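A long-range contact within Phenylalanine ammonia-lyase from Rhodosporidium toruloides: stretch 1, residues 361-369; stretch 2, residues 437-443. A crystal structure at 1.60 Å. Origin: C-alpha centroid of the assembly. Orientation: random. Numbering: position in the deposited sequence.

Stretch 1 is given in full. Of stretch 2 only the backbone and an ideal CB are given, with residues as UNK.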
# COMPACT_ATOMS: atom_id res chain seq x y z
N ASP B 361 23.39 -18.53 -15.67
CA ASP B 361 23.10 -17.14 -15.33
C ASP B 361 22.10 -17.09 -14.21
O ASP B 361 21.26 -17.94 -14.09
CB ASP B 361 22.57 -16.37 -16.55
CG ASP B 361 23.64 -16.08 -17.58
OD1 ASP B 361 24.85 -16.32 -17.30
OD2 ASP B 361 23.26 -15.60 -18.66
N ARG B 362 22.14 -16.02 -13.42
CA ARG B 362 21.17 -15.88 -12.37
C ARG B 362 19.84 -15.35 -12.93
O ARG B 362 19.73 -15.04 -14.11
CB ARG B 362 21.74 -14.97 -11.28
CG ARG B 362 23.00 -15.58 -10.63
CD ARG B 362 23.55 -14.57 -9.64
NE ARG B 362 24.78 -15.03 -9.01
CZ ARG B 362 26.00 -14.77 -9.47
NH1 ARG B 362 26.18 -14.07 -10.58
NH2 ARG B 362 27.05 -15.22 -8.80
N TYR B 363 18.87 -15.20 -12.06
CA TYR B 363 17.51 -14.99 -12.55
C TYR B 363 17.29 -13.65 -13.22
O TYR B 363 16.41 -13.56 -14.15
CB TYR B 363 16.48 -15.19 -11.43
CG TYR B 363 16.21 -16.61 -11.00
CD1 TYR B 363 17.02 -17.69 -11.35
CD2 TYR B 363 15.17 -16.83 -10.08
CE1 TYR B 363 16.73 -19.01 -10.85
CE2 TYR B 363 14.93 -18.05 -9.59
CZ TYR B 363 15.66 -19.13 -9.98
OH TYR B 363 15.31 -20.34 -9.39
N PRO B 364 17.99 -12.57 -12.78
CA PRO B 364 17.77 -11.30 -13.48
C PRO B 364 17.95 -11.33 -15.01
O PRO B 364 17.27 -10.64 -15.74
CB PRO B 364 18.74 -10.34 -12.77
CG PRO B 364 18.71 -10.92 -11.33
CD PRO B 364 18.86 -12.39 -11.60
N LEU B 365 18.85 -12.18 -15.47
CA LEU B 365 19.07 -12.39 -16.89
C LEU B 365 18.25 -13.58 -17.41
O LEU B 365 17.52 -13.47 -18.40
CB LEU B 365 20.56 -12.62 -17.12
CG LEU B 365 21.43 -11.39 -16.85
CD1 LEU B 365 22.92 -11.72 -17.14
CD2 LEU B 365 20.97 -10.11 -17.62
N ARG B 366 18.38 -14.73 -16.75
CA ARG B 366 17.81 -15.98 -17.27
C ARG B 366 16.28 -16.03 -17.22
O ARG B 366 15.68 -16.75 -18.02
CB ARG B 366 18.40 -17.18 -16.56
CG ARG B 366 17.81 -18.57 -16.93
CD ARG B 366 18.79 -19.67 -16.61
NE ARG B 366 19.25 -19.69 -15.22
CZ ARG B 366 18.83 -20.53 -14.28
NH1 ARG B 366 17.86 -21.41 -14.52
NH2 ARG B 366 19.37 -20.47 -13.08
N THR B 367 15.66 -15.27 -16.31
CA THR B 367 14.19 -15.25 -16.24
C THR B 367 13.59 -13.96 -16.76
O THR B 367 12.38 -13.68 -16.54
CB THR B 367 13.64 -15.52 -14.78
OG1 THR B 367 13.85 -14.38 -13.95
CG2 THR B 367 14.23 -16.79 -14.18
N SER B 368 14.39 -13.16 -17.47
CA SER B 368 13.92 -11.85 -17.94
C SER B 368 12.67 -11.93 -18.84
O SER B 368 11.74 -11.15 -18.65
CB SER B 368 15.08 -11.02 -18.51
OG SER B 368 15.82 -11.69 -19.51
N PRO B 369 12.62 -12.89 -19.80
CA PRO B 369 11.35 -12.91 -20.63
C PRO B 369 10.11 -13.25 -19.78
O PRO B 369 9.01 -12.73 -20.03
CB PRO B 369 11.62 -13.97 -21.69
CG PRO B 369 13.16 -14.11 -21.70
CD PRO B 369 13.57 -13.92 -20.27
N UNK B 437 17.21 -3.19 -11.77
CA UNK B 437 18.05 -2.95 -10.57
C UNK B 437 18.83 -4.25 -10.26
O UNK B 437 20.01 -4.23 -9.95
CB UNK B 437 17.20 -2.53 -9.37
N UNK B 438 18.14 -5.38 -10.24
CA UNK B 438 18.80 -6.64 -9.87
C UNK B 438 19.87 -7.03 -10.87
O UNK B 438 20.96 -7.55 -10.49
CB UNK B 438 17.77 -7.77 -9.75
N UNK B 439 19.63 -6.72 -12.14
CA UNK B 439 20.71 -6.93 -13.17
C UNK B 439 21.93 -6.05 -12.89
O UNK B 439 23.08 -6.53 -12.94
CB UNK B 439 20.18 -6.62 -14.57
N UNK B 440 21.67 -4.78 -12.66
CA UNK B 440 22.73 -3.80 -12.47
C UNK B 440 23.49 -4.12 -11.19
O UNK B 440 24.70 -4.15 -11.20
CB UNK B 440 22.16 -2.38 -12.42
N UNK B 441 22.80 -4.43 -10.09
CA UNK B 441 23.51 -4.57 -8.81
C UNK B 441 24.36 -5.85 -8.80
O UNK B 441 25.41 -5.92 -8.16
CB UNK B 441 22.52 -4.59 -7.65
N UNK B 442 23.96 -6.86 -9.56
CA UNK B 442 24.77 -8.05 -9.76
C UNK B 442 26.05 -7.69 -10.50
O UNK B 442 27.15 -8.10 -10.12
CB UNK B 442 23.99 -9.12 -10.53
N UNK B 443 25.89 -6.93 -11.56
CA UNK B 443 27.00 -6.49 -12.38
C UNK B 443 28.01 -5.64 -11.61
O UNK B 443 29.19 -5.67 -11.93
CB UNK B 443 26.47 -5.70 -13.58

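Stretch 2 is one continuous helix, and its backbone alone shows which positions can meet stretch 1. Position 437 has nothing of stretch 1 within 5.5 Å of its ideal CB, so the contact sets no requirement there; the deposited residue is Phe 437, whose ring keeps out of reach.

At position 438 CA-to-CB points toward stretch 1, and the ideal CB lies only 3.6 Å from Pro 364 CG. So short a gap favours a small side chain, such as alanine, serine or threonine, or one whose branches can lie beside the proline ring. The residue is Thr 438, with chi1 in the p well; its OG1 packs 3.1 Å from Pro 364 CG, a contact with carbon, while the hydroxyl finds its hydrogen bond with a residue just outside the stretch.

Position 439 is where the backbones come nearest, its CA 5.3 Å from the CA of Pro 364. The CB points sideways, 4.4 Å from Pro 364 CB and 4.7 Å from Leu 365 CD2, so the first part of the side chain should be aliphatic. Beyond these carbons lies the carbonyl of Pro 364, an acceptor. Leucine or methionine could suit the apolar surface, but a longer chain ending in a donor, such as glutamine or lysine, could also address the oxygen. Gln 439 combines the two: CG lies 3.7 Å from Pro 364 CB and 4.0 Å from Leu 365 CD2, and NE2 donates a nearly straight hydrogen bond to Pro 364 O at 3.0 Å.

Positions 440 and 441 have no part of stretch 1 near their ideal CB atoms. They hold Leu 440 and Thr 441, neither of which touches it.

One turn beyond 438, position 442 again points toward stretch 1. Its ideal CB is 5.4 Å from Arg 362 NH1, leaving room for a side chain of some length, and the guanidinium invites an acid; glutamine could also offer an acceptor. The residue is Glu 442, extended with chi1 and chi2 both t. Its OE2 meets Arg 362 NH1 at 2.8 Å, near the guanidinium plane, in a hydrogen-bonded salt bridge. Two waters extend the carboxylate's reach to the backbone: one donates to OE2 and accepts from Arg 362 N, the other donates to OE1 and accepts from Leu 365 N. The acid thus serves the start of the short helix in stretch 1 as well as the charge.

Position 443 turns out of reach and carries selenomethionine, Met 443, which makes no contact with stretch 1.

Stretch 2 437-443: FTQLTEM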
# COMPACT_ATOMS: atom_id res chain seq x y z
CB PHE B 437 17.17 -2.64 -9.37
CG PHE B 437 17.88 -2.76 -8.06
CD1 PHE B 437 18.89 -1.88 -7.71
CD2 PHE B 437 17.57 -3.77 -7.20
CE1 PHE B 437 19.57 -2.00 -6.52
CE2 PHE B 437 18.26 -3.92 -6.01
CZ PHE B 437 19.26 -3.02 -5.67
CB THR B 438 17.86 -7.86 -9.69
OG1 THR B 438 17.19 -8.21 -10.91
CG2 THR B 438 16.83 -7.57 -8.62
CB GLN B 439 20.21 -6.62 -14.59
CG GLN B 439 19.15 -7.55 -15.09
CD GLN B 439 18.51 -7.08 -16.37
OE1 GLN B 439 18.78 -5.95 -16.82
NE2 GLN B 439 17.64 -7.92 -16.97
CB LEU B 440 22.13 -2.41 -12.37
CG LEU B 440 23.12 -1.30 -11.99
CD1 LEU B 440 24.20 -1.19 -13.02
CD2 LEU B 440 22.41 0.05 -11.92
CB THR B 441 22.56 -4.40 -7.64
OG1 THR B 441 23.34 -4.07 -6.45
CG2 THR B 441 21.71 -5.61 -7.43
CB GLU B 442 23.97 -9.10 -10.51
CG GLU B 442 24.72 -10.41 -10.77
CD GLU B 442 23.89 -11.43 -11.53
OE1 GLU B 442 22.63 -11.27 -11.66
OE2 GLU B 442 24.52 -12.41 -12.03
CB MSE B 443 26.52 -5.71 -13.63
CG MSE B 443 27.56 -5.47 -14.59
SE MSE B 443 26.84 -4.67 -16.25
CE MSE B 443 26.02 -3.06 -15.43
O HOH W 1 23.88 -13.95 -14.00
O HOH W 2 21.39 -12.44 -13.75
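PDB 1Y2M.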